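Succinate dehydrogenase subunit A (Mycolicibacterium smegmatis, PDB 7D6V) probably oxidises succinate to fumarate at its bound FAD, as the flavoprotein subunit of a mycobacterial succinate dehydrogenase that feeds electrons into the respiratory chain. Local coordinates at residues E26-G31 with Q153-E158. Residues are numbered along the deposited sequence; the frame is centred on the assembly and turned at random.
Sequences EARERG and QEDKRE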
ATOM      1  N   GLU A  26      16.234  12.868 -12.556  1.00 16.45           N
ATOM      2  CA  GLU A  26      17.538  13.460 -12.842  1.00 16.45           C
ATOM      3  C   GLU A  26      17.701  13.776 -14.325  1.00 16.45           C
ATOM      4  O   GLU A  26      18.193  14.854 -14.691  1.00 16.45           O
ATOM      5  CB  GLU A  26      18.647  12.523 -12.366  1.00 16.45           C
ATOM      6  CG  GLU A  26      20.048  12.999 -12.685  1.00 16.45           C
ATOM      7  CD  GLU A  26      20.481  14.174 -11.835  1.00 16.45           C
ATOM      8  OE1 GLU A  26      19.755  14.529 -10.885  1.00 16.45           O
ATOM      9  OE2 GLU A  26      21.554  14.743 -12.118  1.00 16.45           O
ATOM     10  N   ALA A  27      17.291  12.849 -15.195  1.00 16.70           N
ATOM     11  CA  ALA A  27      17.428  13.065 -16.630  1.00 16.70           C
ATOM     12  C   ALA A  27      16.567  14.230 -17.097  1.00 16.70           C
ATOM     13  O   ALA A  27      16.979  15.001 -17.970  1.00 16.70           O
ATOM     14  CB  ALA A  27      17.067  11.789 -17.388  1.00 16.70           C
ATOM     15  N   ARG A  28      15.363  14.370 -16.537  1.00 17.54           N
ATOM     16  CA  ARG A  28      14.541  15.527 -16.872  1.00 17.54           C
ATOM     17  C   ARG A  28      15.182  16.818 -16.380  1.00 17.54           C
ATOM     18  O   ARG A  28      15.115  17.847 -17.060  1.00 17.54           O
ATOM     19  CB  ARG A  28      13.137  15.375 -16.291  1.00 17.54           C
ATOM     20  CG  ARG A  28      12.125  16.355 -16.869  1.00 17.54           C
ATOM     21  CD  ARG A  28      11.931  17.544 -15.950  1.00 17.54           C
ATOM     22  NE  ARG A  28      10.791  18.371 -16.329  1.00 17.54           N
ATOM     23  CZ  ARG A  28      10.535  19.563 -15.800  1.00 17.54           C
ATOM     24  NH1 ARG A  28      11.345  20.064 -14.879  1.00 17.54           N
ATOM     25  NH2 ARG A  28       9.475  20.254 -16.192  1.00 17.54           N
ATOM     26  N   GLU A  29      15.799  16.787 -15.196  1.00 19.20           N
ATOM     27  CA  GLU A  29      16.457  17.986 -14.686  1.00 19.20           C
ATOM     28  C   GLU A  29      17.593  18.419 -15.602  1.00 19.20           C
ATOM     29  O   GLU A  29      17.777  19.615 -15.852  1.00 19.20           O
ATOM     30  CB  GLU A  29      16.979  17.752 -13.270  1.00 19.20           C
ATOM     31  CG  GLU A  29      15.898  17.530 -12.225  1.00 19.20           C
ATOM     32  CD  GLU A  29      15.039  18.753 -11.981  1.00 19.20           C
ATOM     33  OE1 GLU A  29      15.554  19.884 -12.106  1.00 19.20           O
ATOM     34  OE2 GLU A  29      13.845  18.580 -11.659  1.00 19.20           O
ATOM     35  N   ARG A  30      18.371  17.463 -16.112  1.00 19.23           N
ATOM     36  CA  ARG A  30      19.434  17.826 -17.043  1.00 19.23           C
ATOM     37  C   ARG A  30      18.896  18.259 -18.400  1.00 19.23           C
ATOM     38  O   ARG A  30      19.644  18.832 -19.196  1.00 19.23           O
ATOM     39  CB  ARG A  30      20.408  16.664 -17.214  1.00 19.23           C
ATOM     40  CG  ARG A  30      21.001  16.170 -15.910  1.00 19.23           C
ATOM     41  CD  ARG A  30      22.265  16.933 -15.538  1.00 19.23           C
ATOM     42  NE  ARG A  30      22.010  18.323 -15.161  1.00 19.23           N
ATOM     43  CZ  ARG A  30      21.373  18.706 -14.056  1.00 19.23           C
ATOM     44  NH1 ARG A  30      20.912  17.808 -13.197  1.00 19.23           N
ATOM     45  NH2 ARG A  30      21.197  19.996 -13.810  1.00 19.23           N
ATOM     46  N   GLY A  31      17.635  17.970 -18.692  1.00 18.92           N
ATOM     47  CA  GLY A  31      16.985  18.460 -19.889  1.00 18.92           C
ATOM     48  C   GLY A  31      17.015  17.407 -20.971  1.00 18.92           C
ATOM     49  O   GLY A  31      17.970  17.330 -21.745  1.00 18.92           O
ATOM     50  N   GLN A 153       3.227  18.502 -14.598  1.00 15.11           N
ATOM     51  CA  GLN A 153       2.370  19.678 -14.444  1.00 15.11           C
ATOM     52  C   GLN A 153       3.112  20.954 -14.829  1.00 15.11           C
ATOM     53  O   GLN A 153       2.550  21.841 -15.487  1.00 15.11           O
ATOM     54  CB  GLN A 153       1.851  19.773 -13.011  1.00 15.11           C
ATOM     55  CG  GLN A 153       0.704  18.836 -12.705  1.00 15.11           C
ATOM     56  CD  GLN A 153       0.443  18.704 -11.222  1.00 15.11           C
ATOM     57  OE1 GLN A 153       1.260  19.106 -10.399  1.00 15.11           O
ATOM     58  NE2 GLN A 153      -0.701  18.135 -10.872  1.00 15.11           N
ATOM     59  N   GLU A 154       4.380  21.063 -14.424  1.00 16.52           N
ATOM     60  CA  GLU A 154       5.196  22.196 -14.858  1.00 16.52           C
ATOM     61  C   GLU A 154       5.365  22.201 -16.373  1.00 16.52           C
ATOM     62  O   GLU A 154       5.329  23.260 -17.011  1.00 16.52           O
ATOM     63  CB  GLU A 154       6.562  22.165 -14.175  1.00 16.52           C
ATOM     64  CG  GLU A 154       6.515  22.128 -12.663  1.00 16.52           C
ATOM     65  CD  GLU A 154       7.861  21.787 -12.052  1.00 16.52           C
ATOM     66  OE1 GLU A 154       8.887  22.284 -12.559  1.00 16.52           O
ATOM     67  OE2 GLU A 154       7.894  21.016 -11.070  1.00 16.52           O
ATOM     68  N   ASP A 155       5.567  21.021 -16.962  1.00 17.33           N
ATOM     69  CA  ASP A 155       5.664  20.923 -18.417  1.00 17.33           C
ATOM     70  C   ASP A 155       4.368  21.362 -19.086  1.00 17.33           C
ATOM     71  O   ASP A 155       4.393  22.006 -20.137  1.00 17.33           O
ATOM     72  CB  ASP A 155       6.016  19.495 -18.830  1.00 17.33           C
ATOM     73  CG  ASP A 155       7.435  19.119 -18.475  1.00 17.33           C
ATOM     74  OD1 ASP A 155       8.285  20.026 -18.379  1.00 17.33           O
ATOM     75  OD2 ASP A 155       7.701  17.913 -18.293  1.00 17.33           O
ATOM     76  N   LYS A 156       3.227  21.005 -18.501  1.00 16.92           N
ATOM     77  CA  LYS A 156       1.945  21.454 -19.030  1.00 16.92           C
ATOM     78  C   LYS A 156       1.838  22.971 -18.996  1.00 16.92           C
ATOM     79  O   LYS A 156       1.407  23.596 -19.970  1.00 16.92           O
ATOM     80  CB  LYS A 156       0.806  20.821 -18.238  1.00 16.92           C
ATOM     81  CG  LYS A 156      -0.563  21.373 -18.571  1.00 16.92           C
ATOM     82  CD  LYS A 156      -1.026  20.920 -19.936  1.00 16.92           C
ATOM     83  CE  LYS A 156      -2.528  21.052 -20.068  1.00 16.92           C
ATOM     84  NZ  LYS A 156      -3.009  20.516 -21.365  1.00 16.92           N
ATOM     85  N   ARG A 157       2.218  23.581 -17.872  1.00 18.33           N
ATOM     86  CA  ARG A 157       2.115  25.034 -17.772  1.00 18.33           C
ATOM     87  C   ARG A 157       3.058  25.742 -18.736  1.00 18.33           C
ATOM     88  O   ARG A 157       2.699  26.778 -19.306  1.00 18.33           O
ATOM     89  CB  ARG A 157       2.367  25.502 -16.340  1.00 18.33           C
ATOM     90  CG  ARG A 157       1.247  25.167 -15.378  1.00 18.33           C
ATOM     91  CD  ARG A 157       1.461  25.839 -14.035  1.00 18.33           C
ATOM     92  NE  ARG A 157       2.631  25.323 -13.335  1.00 18.33           N
ATOM     93  CZ  ARG A 157       2.605  24.278 -12.516  1.00 18.33           C
ATOM     94  NH1 ARG A 157       1.466  23.640 -12.289  1.00 18.33           N
ATOM     95  NH2 ARG A 157       3.717  23.876 -11.918  1.00 18.33           N
ATOM     96  N   GLU A 158       4.264  25.214 -18.939  1.00 19.86           N
ATOM     97  CA  GLU A 158       5.239  25.987 -19.703  1.00 19.86           C
ATOM     98  C   GLU A 158       5.255  25.642 -21.190  1.00 19.86           C
ATOM     99  O   GLU A 158       5.320  26.541 -22.033  1.00 19.86           O
ATOM    100  CB  GLU A 158       6.634  25.816 -19.100  1.00 19.86           C
ATOM    101  CG  GLU A 158       6.746  26.413 -17.707  1.00 19.86           C
ATOM    102  CD  GLU A 158       6.608  27.926 -17.709  1.00 19.86           C
ATOM    103  OE1 GLU A 158       7.012  28.565 -18.703  1.00 19.86           O
ATOM    104  OE2 GLU A 158       6.077  28.475 -16.722  1.00 19.86           O
TER
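With CG of Arg28 trans to its own backbone N (chi1 -166°) and the chain then bent at chi2, the guanidinium is carried across to Asp155, whose CG is trans to its carbonyl carbon (chi1 -70°). The salt bridge they form links two helices of the FAD-binding domain: 18-30, which follows the first strand of the probable Rossmann-type dinucleotide fold, and 136-159. It illustrates how one long side chain can join helices whose backbones stay well apart, for the nearest CA atoms, those of Arg28 and Asp155, are 10.5 Å from each other. The two side chains arrive from opposite directions, and the carboxylate carbon of Asp155 lies in plane at the guanidinium edge. Glu154 adds a looser contact, its CB 4.0 Å from Arg28 NH2. Its carboxylate stands nearly perpendicular to the guanidinium, and Glu154 OE1 lies 4.0 Å from Arg28 NH1, beyond a salt bridge, so it probably contributes a longer-range attraction. Leu151, one turn before Asp155 on helix 136-159, packs against Arg28, while Arg165 touches Asp155. The bond itself is bent, with an N-H...O angle of 146°: Arg28 NH2 donates to Asp155 OD1, approaching from above the carboxylate plane.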